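Local coordinates for protein NADH kinase POS5, mitochondrial (Saccharomyces cerevisiae, PDB 3AFO) that phosphorylates NADH and, with half the preference, NAD(+) at the expense of ATP, serving as a key source of the cellular reductant NADPH, at residues S19-D23 / L35-P40; H211-L215 / R226-V232; Y243-A247 / L260-I264. All coordinates share one frame; numbering follows the deposited sequence. Where two conformers were deposited one is given.

Contact 1. Residues S19-D23 / L35-P40; sequences SSSAD and LIWQNP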
loop_
_atom_site.group_PDB
_atom_site.type_symbol
_atom_site.label_atom_id
_atom_site.label_comp_id
_atom_site.label_asym_id
_atom_site.label_seq_id
_atom_site.Cartn_x
_atom_site.Cartn_y
_atom_site.Cartn_z
ATOM N N SER A 19 10.215 41.800 -20.486
ATOM C CA SER A 19 9.378 41.429 -19.336
ATOM C C SER A 19 9.542 42.346 -18.136
ATOM O O SER A 19 10.643 42.797 -17.821
ATOM C CB SER A 19 9.685 40.001 -18.877
ATOM O OG SER A 19 9.860 39.133 -19.974
ATOM N N SER A 20 8.426 42.604 -17.466
ATOM C CA SER A 20 8.439 43.257 -16.167
ATOM C C SER A 20 8.271 42.192 -15.088
ATOM O O SER A 20 7.171 41.660 -14.900
ATOM C CB SER A 20 7.314 44.294 -16.070
ATOM O OG SER A 20 6.037 43.711 -16.267
ATOM N N SER A 21 9.360 41.863 -14.397
ATOM C CA SER A 21 9.279 40.942 -13.269
ATOM C C SER A 21 8.471 41.610 -12.157
ATOM O O SER A 21 8.763 42.738 -11.755
ATOM C CB SER A 21 10.669 40.543 -12.770
ATOM O OG SER A 21 11.436 41.682 -12.412
ATOM N N ALA A 22 7.438 40.919 -11.688
ATOM C CA ALA A 22 6.577 41.440 -10.639
ATOM C C ALA A 22 7.236 41.319 -9.272
ATOM O O ALA A 22 8.311 40.739 -9.137
ATOM C CB ALA A 22 5.249 40.723 -10.657
ATOM N N ASP A 23 6.588 41.890 -8.268
ATOM C CA ASP A 23 7.014 41.726 -6.891
ATOM C C ASP A 23 6.114 40.730 -6.173
ATOM O O ASP A 23 4.920 40.627 -6.480
ATOM C CB ASP A 23 7.011 43.072 -6.160
ATOM C CG ASP A 23 8.392 43.687 -6.082
ATOM O OD1 ASP A 23 9.255 43.121 -5.366
ATOM O OD2 ASP A 23 8.613 44.732 -6.733
ATOM N N LEU A 35 0.838 39.322 -5.526
ATOM C CA LEU A 35 1.398 39.681 -6.822
ATOM C C LEU A 35 1.188 41.185 -7.078
ATOM O O LEU A 35 0.077 41.633 -7.349
ATOM C CB LEU A 35 0.765 38.832 -7.935
ATOM C CG LEU A 35 1.076 39.122 -9.414
ATOM C CD1 LEU A 35 2.545 39.018 -9.719
ATOM C CD2 LEU A 35 0.300 38.194 -10.325
ATOM N N ILE A 36 2.262 41.956 -6.964
ATOM C CA ILE A 36 2.189 43.407 -7.135
ATOM C C ILE A 36 3.108 43.801 -8.281
ATOM O O ILE A 36 4.316 43.549 -8.245
ATOM C CB ILE A 36 2.503 44.173 -5.806
ATOM C CG1 ILE A 36 1.494 43.771 -4.721
ATOM C CG2 ILE A 36 2.443 45.703 -6.013
ATOM C CD1 ILE A 36 1.905 44.102 -3.304
ATOM N N TRP A 37 2.511 44.381 -9.315
ATOM C CA TRP A 37 3.235 44.762 -10.514
ATOM C C TRP A 37 4.039 46.037 -10.264
ATOM O O TRP A 37 3.469 47.075 -9.924
ATOM C CB TRP A 37 2.255 44.947 -11.679
ATOM C CG TRP A 37 1.466 43.694 -11.986
ATOM C CD1 TRP A 37 0.169 43.430 -11.643
ATOM C CD2 TRP A 37 1.939 42.536 -12.680
ATOM N NE1 TRP A 37 -0.198 42.176 -12.084
ATOM C CE2 TRP A 37 0.871 41.609 -12.729
ATOM C CE3 TRP A 37 3.162 42.193 -13.275
ATOM C CZ2 TRP A 37 0.992 40.363 -13.344
ATOM C CZ3 TRP A 37 3.279 40.957 -13.886
ATOM C CH2 TRP A 37 2.202 40.056 -13.916
ATOM N N GLN A 38 5.362 45.950 -10.400
ATOM C CA GLN A 38 6.201 47.151 -10.299
ATOM C C GLN A 38 6.012 48.035 -11.539
ATOM O O GLN A 38 5.658 49.207 -11.409
ATOM C CB GLN A 38 7.675 46.823 -10.044
ATOM C CG GLN A 38 8.460 48.055 -9.569
ATOM C CD GLN A 38 9.903 47.764 -9.208
ATOM O OE1 GLN A 38 10.679 47.244 -10.018
ATOM N NE2 GLN A 38 10.281 48.124 -7.988
ATOM N N ASN A 39 6.241 47.470 -12.726
ATOM C CA ASN A 39 5.757 48.070 -13.972
ATOM C C ASN A 39 4.369 47.492 -14.240
ATOM O O ASN A 39 4.154 46.307 -13.999
ATOM C CB ASN A 39 6.653 47.728 -15.177
ATOM C CG ASN A 39 8.135 47.666 -14.836
ATOM O OD1 ASN A 39 8.589 48.219 -13.837
ATOM N ND2 ASN A 39 8.898 46.990 -15.682
ATOM N N PRO A 40 3.425 48.317 -14.740
ATOM C CA PRO A 40 2.075 47.811 -15.039
ATOM C C PRO A 40 2.064 46.580 -15.959
ATOM O O PRO A 40 2.920 46.443 -16.835
ATOM C CB PRO A 40 1.397 49.004 -15.722
ATOM C CG PRO A 40 2.114 50.215 -15.153
ATOM C CD PRO A 40 3.545 49.764 -15.024
HETATM O O HOH W 1 6.581 44.049 -12.205
#
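Ser20 and Ala22 meet the indole of Trp37 at its six-membered half. Ser20 O approaches the rim of the indole, almost level with it, 4.1 Å from Trp37 CZ3. The methyl of Ala22 comes in obliquely, its CB 3.7 Å from Trp37 CE3. One face belongs to Leu35, whose CD1 lies 4.1 Å above the Trp37 ring plane, toward the rim; with CG anti to the backbone N (chi1 173°), Leu35 places this methyl against the indole and beside the methyl of Ala22. The fit is tight, since Ala22 CB and Leu35 CD1 are 3.3 Å apart, closer than carbons usually pack. The pyrrole N-H of Trp37 is bonded to the carbonyl of Val168. Nearby, the Asp23 carboxylate and the Gln38 amide pass each other at a slant and loosely, their planes 81° apart.

The main chains pair once, Asp23 with Ile36, as an antiparallel hydrogen-bonded pair. Asp23 N gives to Ile36 O at 2.8 Å, and Ile36 N returns an almost straight bond (176°) to Asp23 O at 3.0 Å. This is where strands 23-25 and 33-36 join along the antiparallel sheet. Beyond this pair, on the side of Ser21 and Gln38, a water bridges the two segments, donating to Ser21 O at 2.6 Å and accepting from Gln38 N at 2.9 Å.

The chemistry is therefore divided: backbone bonds set the register at the Asp23-Ile36 pair, the water carries the polar link past it, and methyls against the indole supply the apolar grip.

Contact 2. Residues H211-L215 / R226-V232; sequences HLTNL and RTTADGV. With NAI (1,4-dihydronicotinamide adenine dinucleotide), chain F.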
loop_
_atom_site.group_PDB
_atom_site.type_symbol
_atom_site.label_atom_id
_atom_site.label_comp_id
_atom_site.label_asym_id
_atom_site.label_seq_id
_atom_site.Cartn_x
_atom_site.Cartn_y
_atom_site.Cartn_z
ATOM N N HIS A 211 11.011 -5.793 -20.940
ATOM C CA HIS A 211 11.901 -6.112 -19.828
ATOM C C HIS A 211 11.953 -4.974 -18.825
ATOM O O HIS A 211 11.744 -3.804 -19.168
ATOM C CB HIS A 211 13.311 -6.416 -20.327
ATOM C CG HIS A 211 13.338 -7.256 -21.564
ATOM N ND1 HIS A 211 12.971 -8.585 -21.570
ATOM C CD2 HIS A 211 13.680 -6.954 -22.839
ATOM C CE1 HIS A 211 13.090 -9.067 -22.794
ATOM N NE2 HIS A 211 13.523 -8.098 -23.582
ATOM N N LEU A 212 12.248 -5.330 -17.585
ATOM C CA LEU A 212 12.263 -4.370 -16.501
ATOM C C LEU A 212 13.535 -3.540 -16.584
ATOM O O LEU A 212 14.568 -4.029 -17.049
ATOM C CB LEU A 212 12.164 -5.095 -15.149
ATOM C CG LEU A 212 10.784 -5.658 -14.771
ATOM C CD1 LEU A 212 10.351 -6.867 -15.621
ATOM C CD2 LEU A 212 10.757 -6.052 -13.329
ATOM N N THR A 213 13.438 -2.285 -16.149
ATOM C CA THR A 213 14.594 -1.402 -16.032
ATOM C C THR A 213 15.409 -1.849 -14.824
ATOM O O THR A 213 14.857 -2.409 -13.882
ATOM C CB THR A 213 14.172 0.077 -15.811
ATOM O OG1 THR A 213 13.558 0.217 -14.523
ATOM C CG2 THR A 213 13.177 0.541 -16.875
ATOM N N ASN A 214 16.717 -1.629 -14.866
ATOM C CA ASN A 214 17.583 -1.880 -13.726
ATOM C C ASN A 214 18.295 -0.575 -13.446
ATOM O O ASN A 214 19.114 -0.140 -14.259
ATOM C CB ASN A 214 18.598 -2.979 -14.045
ATOM C CG ASN A 214 17.934 -4.311 -14.388
ATOM O OD1 ASN A 214 17.493 -5.051 -13.501
ATOM N ND2 ASN A 214 17.864 -4.620 -15.678
ATOM N N LEU A 215 17.966 0.060 -12.319
ATOM C CA LEU A 215 18.417 1.422 -12.027
ATOM C C LEU A 215 19.167 1.519 -10.707
ATOM O O LEU A 215 18.682 1.049 -9.668
ATOM C CB LEU A 215 17.228 2.380 -11.970
ATOM C CG LEU A 215 16.179 2.335 -13.073
ATOM C CD1 LEU A 215 15.061 3.297 -12.684
ATOM C CD2 LEU A 215 16.774 2.708 -14.435
ATOM N N ARG A 226 19.691 -0.532 -5.782
ATOM C CA ARG A 226 19.337 -0.919 -7.151
ATOM C C ARG A 226 17.873 -1.319 -7.188
ATOM O O ARG A 226 17.429 -2.144 -6.383
ATOM C CB ARG A 226 20.171 -2.119 -7.601
ATOM C CG ARG A 226 19.675 -2.792 -8.883
ATOM C CD ARG A 226 20.601 -2.498 -10.057
ATOM N NE ARG A 226 20.702 -3.674 -10.888
ATOM C CZ ARG A 226 21.622 -3.882 -11.820
ATOM N NH1 ARG A 226 22.573 -2.980 -12.091
ATOM N NH2 ARG A 226 21.583 -5.014 -12.479
ATOM N N THR A 227 17.117 -0.755 -8.118
ATOM C CA THR A 227 15.748 -1.206 -8.293
ATOM C C THR A 227 15.550 -1.816 -9.683
ATOM O O THR A 227 16.045 -1.277 -10.687
ATOM C CB THR A 227 14.712 -0.096 -7.995
ATOM O OG1 THR A 227 13.381 -0.601 -8.210
ATOM C CG2 THR A 227 14.941 1.147 -8.870
ATOM N N THR A 228 14.817 -2.927 -9.713
ATOM C CA THR A 228 14.396 -3.608 -10.937
ATOM C C THR A 228 12.877 -3.459 -11.014
ATOM O O THR A 228 12.154 -3.987 -10.162
ATOM C CB THR A 228 14.809 -5.085 -10.895
ATOM O OG1 THR A 228 16.239 -5.170 -10.876
ATOM C CG2 THR A 228 14.282 -5.851 -12.104
ATOM N N ALA A 229 12.393 -2.710 -12.004
ATOM C CA ALA A 229 11.011 -2.212 -11.968
ATOM C C ALA A 229 10.532 -1.774 -13.331
ATOM O O ALA A 229 11.312 -1.771 -14.285
ATOM C CB ALA A 229 10.934 -1.022 -10.996
ATOM N N ASP A 230 9.260 -1.381 -13.423
ATOM C CA ASP A 230 8.807 -0.577 -14.561
ATOM C C ASP A 230 9.623 0.712 -14.674
ATOM O O ASP A 230 9.922 1.175 -15.786
ATOM C CB ASP A 230 7.311 -0.236 -14.450
ATOM C CG ASP A 230 6.420 -1.382 -14.856
ATOM O OD1 ASP A 230 6.939 -2.433 -15.298
ATOM O OD2 ASP A 230 5.193 -1.238 -14.727
ATOM N N GLY A 231 9.953 1.309 -13.522
ATOM C CA GLY A 231 10.721 2.550 -13.496
ATOM C C GLY A 231 10.696 3.240 -12.145
ATOM O O GLY A 231 10.464 2.605 -11.117
ATOM N N VAL A 232 10.919 4.547 -12.151
ATOM C CA VAL A 232 10.947 5.330 -10.919
ATOM C C VAL A 232 10.576 6.766 -11.272
ATOM O O VAL A 232 10.873 7.229 -12.386
ATOM C CB VAL A 232 12.353 5.272 -10.259
ATOM C CG1 VAL A 232 13.389 5.998 -11.113
ATOM C CG2 VAL A 232 12.335 5.839 -8.819
HETATM P PA NAI F . 11.370 -11.455 -17.248
HETATM O O1A NAI F . 12.744 -12.021 -17.132
HETATM O O2A NAI F . 11.285 -10.084 -18.081
HETATM O O5B NAI F . 10.776 -10.919 -15.921
HETATM C C5B NAI F . 10.318 -11.788 -15.011
HETATM C C4B NAI F . 10.804 -11.371 -13.666
HETATM O O4B NAI F . 9.666 -11.785 -12.909
HETATM C C3B NAI F . 11.938 -12.344 -13.364
HETATM O O3B NAI F . 12.626 -11.884 -12.197
HETATM C C2B NAI F . 11.146 -13.620 -13.086
HETATM O O2B NAI F . 11.873 -14.550 -12.282
HETATM C C1B NAI F . 9.982 -13.051 -12.280
HETATM N N9A NAI F . 8.763 -13.884 -12.350
HETATM C C8A NAI F . 8.182 -14.368 -13.461
HETATM N N7A NAI F . 7.114 -15.084 -13.116
HETATM C C5A NAI F . 7.012 -15.046 -11.783
HETATM C C6A NAI F . 6.115 -15.576 -10.869
HETATM N N6A NAI F . 5.059 -16.314 -11.260
HETATM N N1A NAI F . 6.321 -15.333 -9.563
HETATM C C2A NAI F . 7.342 -14.600 -9.137
HETATM N N3A NAI F . 8.214 -14.074 -9.979
HETATM C C4A NAI F . 8.066 -14.279 -11.302
HETATM O O3 NAI F . 10.303 -12.434 -18.057
HETATM P PN NAI F . 9.874 -13.924 -17.654
HETATM O O1N NAI F . 10.864 -14.508 -16.717
HETATM O O2N NAI F . 9.558 -14.589 -18.935
HETATM O O5D NAI F . 8.486 -13.685 -16.834
HETATM C C5D NAI F . 7.390 -12.983 -17.461
HETATM C C4D NAI F . 6.664 -12.130 -16.411
HETATM O O4D NAI F . 7.390 -10.905 -16.241
HETATM C C3D NAI F . 5.293 -11.622 -16.861
HETATM O O3D NAI F . 4.318 -12.662 -16.719
HETATM C C2D NAI F . 5.046 -10.495 -15.841
HETATM O O2D NAI F . 4.316 -10.991 -14.698
HETATM C C1D NAI F . 6.488 -10.108 -15.410
HETATM N N1N NAI F . 6.606 -8.642 -15.587
HETATM C C2N NAI F . 6.771 -7.864 -14.429
HETATM C C3N NAI F . 6.867 -6.482 -14.505
HETATM C C7N NAI F . 7.051 -5.697 -13.192
HETATM O O7N NAI F . 7.144 -4.466 -13.161
HETATM N N7N NAI F . 7.067 -6.466 -12.115
HETATM C C4N NAI F . 6.786 -5.846 -15.753
HETATM C C5N NAI F . 6.615 -6.616 -16.924
HETATM C C6N NAI F . 6.524 -8.005 -16.847
#
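Leu212 packs on Thr228 and Ala229 and on the bound dinucleotide. Its CB rests 3.5 Å from the carbonyl oxygen Ala229 O. CG is the branch point facing both that oxygen and the dihydronicotinamide ring of NADH. From there CD1 comes within 3.7 Å of NADH C3N and is as close to C4N, while CD2 sits between the carboxamide carbon C7N and the Thr228 methyl CG2, 3.7 Å from each. The leucine thus offers an apolar tip to the nicotinamide end of a substrate hydrogen-bonded to the second subunit, with Ser246 and Tyr243 of that subunit among its partners.

Ala229 O is gripped twice by Thr213, by its backbone N at 2.9 Å and by its OG1 at 3.0 Å, the hydroxyl arriving from above the carbonyl plane (53° out of it); chi1 of 68° turns OG1 back over the strand to reach that oxygen. Strands 213-219 and 222-228 form an antiparallel beta hairpin here, their short segments running at 171°; after the non-hydrogen-bonded pair Asn214-Thr228, Leu215 and Thr227 close the next hydrogen-bonded pair, with Leu215 N to Thr227 O at 2.9 Å and a return bond. At Ala229 and Asp230 the chain turns a corner into strand 231-235, and Asp230 and Gly231 together lie opposite Ile264 as a classic beta bulge. Asp230 itself is salt-bridged to Arg206 and hydrogen-bonded to Tyr243 of the second subunit.

On the sheet face of Asn214 and Thr228, Asn214 CB lies 3.7 Å above the guanidinium plane of Arg226, toward its rim; Ser288 O takes a hydrogen bond from that arginine. On the face of Leu215 and Thr227, Leu215 CD1 crosses the corner to meet Val232 CG1 at 3.5 Å.

Contact 3. Residues Y243-A247 / L260-I264; sequences YSLSA and LMTPI. With NAI (1,4-dihydronicotinamide adenine dinucleotide), chain C.
Tyr243 and Ile264 cross at about a right angle, and the phenol ring is covered on both faces. On one, Ile264 CD1 makes a CH-pi contact, 4.2 Å from the Tyr243 ring centroid and 25° off the normal. On the opposite face the nicotinamide of NADH lies nearly parallel to the Tyr243 ring, its C4N 3.6 Å above the ring's centre. With CG anti to the backbone N (chi1 -154°), the ring is carried to this slot from the first residue of the short helix 243-246. Its hydroxyl is hydrogen-bonded to Asp230 of the second subunit. Were the ring cut back to an alanine, Ile264 and the nicotinamide would probably face a gap, and Asp230 of the second subunit would lose this hydroxyl.

Helix and strand also meet hydroxyl to hydroxyl, Ser244 OG lying 2.6 Å from Thr262 OG1, and Ala247 CB nestles 3.5 Å from Pro263 O. The helix also holds the ligand: Tyr243 N gives to NADH O2D at 3.1 Å, and a bent, unusually short bond runs from NADH N7N to Ser246 OG (2.5 Å). Tyr243, backed by Ile264, covers the nicotinamide, and with its backbone bond to the ribose this is consistent with a site that fixes that end.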
loop_
_atom_site.group_PDB
_atom_site.type_symbol
_atom_site.label_atom_id
_atom_site.label_comp_id
_atom_site.label_asym_id
_atom_site.label_seq_id
_atom_site.Cartn_x
_atom_site.Cartn_y
_atom_site.Cartn_z
ATOM N N TYR A 243 1.754 11.303 -11.329
ATOM C CA TYR A 243 2.201 9.898 -11.479
ATOM C C TYR A 243 2.554 9.235 -10.132
ATOM O O TYR A 243 2.210 8.076 -9.882
ATOM C CB TYR A 243 3.420 9.812 -12.422
ATOM C CG TYR A 243 3.622 8.495 -13.168
ATOM C CD1 TYR A 243 4.523 8.431 -14.242
ATOM C CD2 TYR A 243 2.923 7.330 -12.827
ATOM C CE1 TYR A 243 4.734 7.260 -14.942
ATOM C CE2 TYR A 243 3.120 6.127 -13.537
ATOM C CZ TYR A 243 4.032 6.112 -14.593
ATOM O OH TYR A 243 4.246 4.967 -15.321
ATOM N N SER A 244 3.239 9.976 -9.264
ATOM C CA SER A 244 3.662 9.446 -7.972
ATOM C C SER A 244 2.464 8.930 -7.152
ATOM O O SER A 244 2.559 7.884 -6.500
ATOM C CB SER A 244 4.433 10.516 -7.196
ATOM O OG SER A 244 4.832 10.033 -5.932
ATOM N N LEU A 245 1.342 9.656 -7.210
ATOM C CA LEU A 245 0.098 9.240 -6.530
ATOM C C LEU A 245 -0.406 7.905 -7.056
ATOM O O LEU A 245 -0.731 7.001 -6.286
ATOM C CB LEU A 245 -1.004 10.295 -6.686
ATOM C CG LEU A 245 -2.187 10.185 -5.707
ATOM C CD1 LEU A 245 -1.731 10.542 -4.298
ATOM C CD2 LEU A 245 -3.345 11.061 -6.129
ATOM N N SER A 246 -0.454 7.784 -8.378
ATOM C CA SER A 246 -0.880 6.548 -9.025
ATOM C C SER A 246 -0.011 5.361 -8.623
ATOM O O SER A 246 -0.494 4.239 -8.544
ATOM C CB SER A 246 -0.816 6.717 -10.539
ATOM O OG SER A 246 -1.608 7.820 -10.929
ATOM N N ALA A 247 1.275 5.623 -8.397
ATOM C CA ALA A 247 2.241 4.612 -8.002
ATOM C C ALA A 247 2.264 4.365 -6.468
ATOM O O ALA A 247 3.129 3.649 -5.965
ATOM C CB ALA A 247 3.638 5.014 -8.521
ATOM N N LEU A 260 10.122 13.932 -3.894
ATOM C CA LEU A 260 9.592 12.572 -3.756
ATOM C C LEU A 260 10.377 11.619 -4.628
ATOM O O LEU A 260 10.682 11.937 -5.777
ATOM C CB LEU A 260 8.106 12.504 -4.160
ATOM C CG LEU A 260 7.072 13.095 -3.186
ATOM C CD1 LEU A 260 6.991 14.630 -3.277
ATOM C CD2 LEU A 260 5.697 12.490 -3.435
ATOM N N MET A 261 10.698 10.452 -4.081
ATOM C CA MET A 261 11.227 9.343 -4.868
ATOM C C MET A 261 10.252 8.179 -4.755
ATOM O O MET A 261 10.128 7.574 -3.690
ATOM C CB MET A 261 12.619 8.925 -4.380
ATOM C CG MET A 261 13.215 7.749 -5.160
ATOM S SD MET A 261 14.875 7.361 -4.584
ATOM C CE MET A 261 15.794 8.780 -5.211
ATOM N N THR A 262 9.560 7.867 -5.850
ATOM C CA THR A 262 8.483 6.866 -5.800
ATOM C C THR A 262 8.715 5.785 -6.845
ATOM O O THR A 262 8.818 6.104 -8.027
ATOM C CB THR A 262 7.093 7.526 -6.053
ATOM O OG1 THR A 262 6.895 8.609 -5.135
ATOM C CG2 THR A 262 5.937 6.504 -5.919
ATOM N N PRO A 263 8.786 4.505 -6.416
ATOM C CA PRO A 263 9.035 3.437 -7.388
ATOM C C PRO A 263 7.802 3.179 -8.247
ATOM O O PRO A 263 6.670 3.397 -7.806
ATOM C CB PRO A 263 9.341 2.222 -6.513
ATOM C CG PRO A 263 8.538 2.458 -5.250
ATOM C CD PRO A 263 8.588 3.979 -5.049
ATOM N N ILE A 264 8.028 2.769 -9.488
ATOM C CA ILE A 264 6.932 2.406 -10.374
ATOM C C ILE A 264 6.968 0.899 -10.607
ATOM O O ILE A 264 7.841 0.402 -11.319
ATOM C CB ILE A 264 6.979 3.171 -11.743
ATOM C CG1 ILE A 264 7.091 4.680 -11.505
ATOM C CG2 ILE A 264 5.730 2.833 -12.585
ATOM C CD1 ILE A 264 7.447 5.501 -12.753
HETATM P PA NAI C . -1.807 13.341 -19.342
HETATM O O1A NAI C . -3.118 13.956 -19.732
HETATM O O2A NAI C . -1.416 11.989 -20.149
HETATM O O5B NAI C . -1.785 12.886 -17.846
HETATM C C5B NAI C . -2.274 13.756 -16.945
HETATM C C4B NAI C . -3.286 13.067 -16.103
HETATM O O4B NAI C . -2.703 13.314 -14.795
HETATM C C3B NAI C . -4.458 14.026 -16.280
HETATM O O3B NAI C . -5.645 13.424 -15.761
HETATM C C2B NAI C . -4.004 15.198 -15.408
HETATM O O2B NAI C . -5.103 15.954 -14.918
HETATM C C1B NAI C . -3.349 14.478 -14.230
HETATM N N9A NAI C . -2.310 15.330 -13.585
HETATM C C8A NAI C . -1.224 15.863 -14.156
HETATM N N7A NAI C . -0.546 16.568 -13.235
HETATM C C5A NAI C . -1.191 16.460 -12.073
HETATM C C6A NAI C . -0.978 16.949 -10.782
HETATM N N6A NAI C . 0.084 17.717 -10.467
HETATM N N1A NAI C . -1.878 16.634 -9.830
HETATM C C2A NAI C . -2.939 15.883 -10.084
HETATM N N3A NAI C . -3.168 15.402 -11.298
HETATM C C4A NAI C . -2.318 15.677 -12.304
HETATM O O3 NAI C . -0.509 14.343 -19.599
HETATM P PN NAI C . -0.428 15.838 -19.016
HETATM O O1N NAI C . -1.799 16.324 -18.651
HETATM O O2N NAI C . 0.468 16.546 -19.954
HETATM O O5D NAI C . 0.360 15.708 -17.589
HETATM C C5D NAI C . 1.636 15.094 -17.524
HETATM C C4D NAI C . 1.720 14.238 -16.270
HETATM O O4D NAI C . 1.051 12.992 -16.573
HETATM C C3D NAI C . 3.133 13.776 -15.950
HETATM O O3D NAI C . 3.855 14.789 -15.236
HETATM C C2D NAI C . 2.850 12.544 -15.059
HETATM O O2D NAI C . 2.906 12.923 -13.676
HETATM C C1D NAI C . 1.384 12.180 -15.439
HETATM N N1N NAI C . 1.358 10.756 -15.809
HETATM C C2N NAI C . 0.620 9.902 -14.996
HETATM C C3N NAI C . 0.560 8.544 -15.258
HETATM C C7N NAI C . -0.294 7.652 -14.321
HETATM O O7N NAI C . -0.430 6.445 -14.508
HETATM N N7N NAI C . -0.871 8.288 -13.321
HETATM C C4N NAI C . 1.255 8.032 -16.361
HETATM C C5N NAI C . 2.013 8.880 -17.195
HETATM C C6N NAI C . 2.080 10.249 -16.926
HETATM O O HOH W 2 5.272 3.287 -4.801
#

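Contact 2 and contact 3 are buried neighbours, their centres about 13 Å apart, and share the sheet in which strands 231-235 and 258-266 pair; Gly231 O and Ile264 N are probably hydrogen-bonded between them. Each faces a different bound NADH. Contact 2 offers Leu212 to a substrate held by the second subunit, whereas contact 3 binds its own through a helix turn and a tyrosine. Contact 1 lies on the other side of the chain's centre, about 36 Å from contact 3 between centres, and is only partly buried. It reaches the antiparallel sheet that also holds the hairpin of contact 2, but a bridging water extends its short pairing, where contact 2 has successive strand pairs.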